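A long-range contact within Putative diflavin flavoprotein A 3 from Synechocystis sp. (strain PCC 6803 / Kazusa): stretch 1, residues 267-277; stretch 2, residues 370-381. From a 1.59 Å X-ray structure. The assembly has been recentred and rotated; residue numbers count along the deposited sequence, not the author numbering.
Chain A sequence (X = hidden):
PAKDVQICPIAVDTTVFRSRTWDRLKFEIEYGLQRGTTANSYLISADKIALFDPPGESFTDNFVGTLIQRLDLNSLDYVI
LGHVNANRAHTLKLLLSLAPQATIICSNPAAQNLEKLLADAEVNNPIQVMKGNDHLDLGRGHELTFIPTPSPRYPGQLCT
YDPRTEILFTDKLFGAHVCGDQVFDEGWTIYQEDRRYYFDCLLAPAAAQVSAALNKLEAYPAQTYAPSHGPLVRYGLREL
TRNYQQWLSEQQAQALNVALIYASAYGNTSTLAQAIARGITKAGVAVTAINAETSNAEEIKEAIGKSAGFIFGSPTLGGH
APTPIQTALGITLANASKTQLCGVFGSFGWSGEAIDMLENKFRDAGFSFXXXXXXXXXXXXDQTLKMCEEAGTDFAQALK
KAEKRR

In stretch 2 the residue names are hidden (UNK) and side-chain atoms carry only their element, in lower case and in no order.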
# COMPACT_ATOMS: atom_id res chain seq x y z
N GLY A 267 -7.26 5.94 5.05
CA GLY A 267 -7.92 7.02 5.76
C GLY A 267 -7.03 8.24 5.90
O GLY A 267 -5.84 8.20 5.58
N ASN A 268 -7.60 9.34 6.39
CA ASN A 268 -6.84 10.59 6.48
C ASN A 268 -5.60 10.48 7.36
O ASN A 268 -4.56 11.06 7.04
CB ASN A 268 -7.74 11.72 6.97
CG ASN A 268 -8.67 12.23 5.88
OD1 ASN A 268 -8.38 12.08 4.70
ND2 ASN A 268 -9.78 12.83 6.28
N THR A 269 -5.71 9.76 8.47
CA THR A 269 -4.58 9.62 9.38
C THR A 269 -3.47 8.84 8.69
O THR A 269 -2.29 9.14 8.87
CB THR A 269 -4.96 8.91 10.69
OG1 THR A 269 -5.82 9.77 11.46
CG2 THR A 269 -3.72 8.62 11.50
N SER A 270 -3.85 7.85 7.89
CA SER A 270 -2.87 7.07 7.16
C SER A 270 -2.13 7.94 6.15
O SER A 270 -0.92 7.83 6.00
CB SER A 270 -3.53 5.90 6.44
OG SER A 270 -2.60 5.30 5.55
N THR A 271 -2.87 8.80 5.45
CA THR A 271 -2.27 9.75 4.52
C THR A 271 -1.20 10.61 5.21
O THR A 271 -0.11 10.80 4.69
CB THR A 271 -3.35 10.63 3.88
OG1 THR A 271 -4.27 9.79 3.17
CG2 THR A 271 -2.74 11.65 2.93
N LEU A 272 -1.52 11.11 6.40
CA LEU A 272 -0.56 11.91 7.17
C LEU A 272 0.67 11.07 7.48
O LEU A 272 1.81 11.53 7.36
CB LEU A 272 -1.18 12.42 8.48
CG LEU A 272 -2.46 13.26 8.40
CD1 LEU A 272 -2.87 13.74 9.79
CD2 LEU A 272 -2.29 14.44 7.45
N ALA A 273 0.42 9.82 7.87
CA ALA A 273 1.48 8.92 8.29
C ALA A 273 2.51 8.71 7.19
O ALA A 273 3.71 8.69 7.46
CB ALA A 273 0.89 7.58 8.74
N GLN A 274 2.04 8.55 5.95
CA GLN A 274 2.97 8.28 4.85
C GLN A 274 3.81 9.52 4.60
O GLN A 274 5.01 9.42 4.29
CB GLN A 274 2.23 7.86 3.57
CG GLN A 274 1.11 6.84 3.79
CD GLN A 274 1.50 5.66 4.68
OE1 GLN A 274 2.64 5.18 4.66
NE2 GLN A 274 0.55 5.19 5.47
N ALA A 275 3.20 10.69 4.77
CA ALA A 275 3.93 11.96 4.58
C ALA A 275 5.02 12.12 5.64
O ALA A 275 6.16 12.47 5.31
CB ALA A 275 2.97 13.13 4.63
N ILE A 276 4.68 11.88 6.89
CA ILE A 276 5.67 11.95 7.97
C ILE A 276 6.81 10.94 7.75
O ILE A 276 7.98 11.28 7.91
CB ILE A 276 5.02 11.71 9.34
CG1 ILE A 276 4.05 12.86 9.65
CG2 ILE A 276 6.08 11.57 10.43
CD1 ILE A 276 3.19 12.63 10.87
N ALA A 277 6.46 9.71 7.37
CA ALA A 277 7.48 8.70 7.14
C ALA A 277 8.48 9.13 6.06
O ALA A 277 9.68 8.93 6.19
CB ALA A 277 6.83 7.37 6.74
N UNK A 370 9.50 15.13 19.50
CA UNK A 370 10.39 15.41 18.38
C UNK A 370 9.84 16.41 17.38
O UNK A 370 10.58 16.93 16.55
N UNK A 371 8.54 16.64 17.43
CA UNK A 371 7.92 17.77 16.74
C UNK A 371 6.67 18.13 17.51
O UNK A 371 6.19 17.35 18.33
c UNK A 371 4.79 14.89 15.30
c UNK A 371 5.35 13.84 14.60
c UNK A 371 6.65 13.96 14.12
c UNK A 371 7.37 15.12 14.34
c UNK A 371 6.82 16.18 15.04
c UNK A 371 7.61 17.45 15.27
c UNK A 371 5.51 16.05 15.51
N UNK A 372 6.15 19.32 17.25
CA UNK A 372 4.91 19.73 17.89
C UNK A 372 3.76 18.85 17.39
O UNK A 372 3.66 18.58 16.20
o UNK A 372 6.10 21.84 19.36
c UNK A 372 4.62 21.21 17.61
o UNK A 372 6.03 23.14 17.60
c UNK A 372 5.66 22.13 18.23
N UNK A 373 2.91 18.41 18.32
CA UNK A 373 1.79 17.54 17.99
C UNK A 373 0.99 18.07 16.81
O UNK A 373 0.66 19.25 16.74
c UNK A 373 -0.37 16.56 18.83
o UNK A 373 1.57 16.68 20.24
c UNK A 373 0.86 17.37 19.21
N UNK A 374 0.69 17.19 15.86
CA UNK A 374 0.03 17.57 14.63
C UNK A 374 -1.46 17.27 14.66
O UNK A 374 -1.87 16.12 14.85
c UNK A 374 2.84 16.51 12.20
c UNK A 374 2.06 17.37 13.16
c UNK A 374 0.65 16.84 13.42
c UNK A 374 -0.22 16.99 12.20
N UNK A 375 -2.27 18.31 14.48
CA UNK A 375 -3.72 18.17 14.42
C UNK A 375 -4.25 18.67 13.07
O UNK A 375 -4.18 19.86 12.77
c UNK A 375 -4.02 18.38 16.95
n UNK A 375 -3.34 18.12 21.34
c UNK A 375 -4.60 19.23 18.07
c UNK A 375 -4.36 18.94 15.57
n UNK A 375 -4.45 18.58 19.37
n UNK A 375 -2.38 19.52 19.80
c UNK A 375 -3.39 18.74 20.17
N UNK A 376 -4.76 17.76 12.26
CA UNK A 376 -5.30 18.11 10.95
C UNK A 376 -6.81 17.95 10.90
O UNK A 376 -7.32 16.83 10.99
c UNK A 376 -4.69 17.24 9.84
c UNK A 376 -5.30 17.61 8.49
c UNK A 376 -3.18 17.38 9.83
N UNK A 377 -7.52 19.06 10.73
CA UNK A 377 -8.98 19.02 10.67
C UNK A 377 -9.50 18.77 9.24
O UNK A 377 -9.17 19.51 8.30
c UNK A 377 -9.58 20.30 11.25
c UNK A 377 -10.82 20.07 12.13
c UNK A 377 -11.38 21.40 12.64
c UNK A 377 -12.64 21.22 13.47
n UNK A 377 -13.21 22.54 13.87
N UNK A 378 -10.31 17.72 9.11
CA UNK A 378 -10.84 17.24 7.83
C UNK A 378 -9.72 16.90 6.83
O UNK A 378 -8.60 16.60 7.23
c UNK A 378 -11.81 18.25 7.21
c UNK A 378 -12.85 17.62 6.31
c UNK A 378 -14.09 15.68 5.58
c UNK A 378 -13.14 16.26 6.41
c UNK A 378 -14.46 17.80 4.52
c UNK A 378 -13.52 18.38 5.35
c UNK A 378 -14.75 16.45 4.64
N UNK A 379 -10.05 16.95 5.54
CA UNK A 379 -9.21 16.37 4.50
C UNK A 379 -7.88 17.09 4.30
O UNK A 379 -7.84 18.30 4.13
c UNK A 379 -9.79 15.03 2.39
n UNK A 379 -10.45 16.27 -1.20
c UNK A 379 -9.91 16.25 0.19
c UNK A 379 -9.97 16.33 3.17
c UNK A 379 -10.45 15.09 1.02
N UNK A 380 -6.78 16.32 4.31
CA UNK A 380 -5.44 16.86 4.09
C UNK A 380 -5.34 17.57 2.76
O UNK A 380 -6.00 17.16 1.81
c UNK A 380 -4.55 15.61 4.11
c UNK A 380 -5.34 14.60 4.87
c UNK A 380 -6.77 14.87 4.54
N UNK A 381 -4.52 18.62 2.69
CA UNK A 381 -4.28 19.32 1.43
C UNK A 381 -2.82 19.21 1.05
O UNK A 381 -2.04 18.56 1.75
c UNK A 381 -4.64 20.81 1.53
c UNK A 381 -6.04 20.99 2.11
o UNK A 381 -3.68 21.48 2.36

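Position 370 carries no side-chain atoms beyond the backbone, which identifies Gly370; it lies out of reach of the helix at 268-277. Position 371 has one carbon followed by a six-carbon ring with no oxygen, which lies obliquely against Ile276, so it is Phe371. Its CA-to-CB bond points toward stretch 1, chi1 is p (52°), and CE1 of the ring lies 4.4 Å from Ile276 CG2.

At position 372 two carbons end in a pair of oxygens, a short carboxylate: Asp372, exposed, its side chain out of reach of stretch 1. Position 373 bears one carbon holding one oxygen and one carbon, the branched pattern of Thr373. It does not reach the helix, and its hydroxyl is hydrogen-bonded elsewhere in the structure.

Position 374 shows four carbons forked at the first, one arm two carbons long, and they touch Ile276. That asymmetry means isoleucine, since leucine would fork one carbon later. Ile374 points toward the helix with chi1 m and chi2 t, and its CD1 comes within 4.1 Å of Ile276 CD1.

Position 375 has three carbons, a nitrogen, and a carbon bearing two more nitrogens, the guanidinium of Arg375. Its CA-to-CB bond points away from stretch 1, and NE and NH2 are satisfied elsewhere in the structure. At position 376 a single carbon carries two others, three in all with no oxygen, packed against Leu272, hence Val376. It points toward the helix, and its CG2 lies 3.7 Å from Leu272 CD1, the closest of the apolar side-chain contacts. Position 377 is four carbons in a row ending in nitrogen: Lys377, exposed and touching a crystal neighbour rather than stretch 1.

Position 378 again has one carbon and a six-carbon ring, and its backbone approaches Asn268, giving Phe378. Its phi of 57° departs from the preceding strand geometry, its CA-to-CB bond points away, and the ring is poorly ordered; the closest approach to stretch 1 is through the backbone, with Phe378 O 4.1 Å from Asn268 ND2. Position 379 repeats the linear four-carbon chain with a terminal nitrogen, here touching Asn268. Lys379 is also poorly ordered and points away, although its CG is 4.0 Å from Asn268 OD1.

Position 380 has three carbons closing onto the backbone N and touching Asn268, Leu272 and Thr271; the closed ring defines Pro380. Its CD is 3.2 Å from Asn268 OD1, while its CG lies 4.0 Å from Leu272 CD2 and 4.4 Å from Thr271 CG2. Position 381, one carbon carrying an oxygen and a carbon, makes no contact with stretch 1; it is Thr381, at the N-cap position before another helix.

The contact works by side-chain packing, without a hydrogen bond across the stretches. Along the strand, Ile374 and Val376 point toward the helix while the intervening Arg375 points away, as expected for alternating strand residues. On the helix, Asn268, Leu272 and Ile276 recur every four residues and all point toward stretch 2. Leu272 bridges Val376 and Pro380, Ile276 meets Phe371 and Ile374, and Asn268 lies beside Pro380 at the other end. Together the stretches bury 373 Å², both sides summed.

Stretch 2 370-381: GFDTIRVKFKPT
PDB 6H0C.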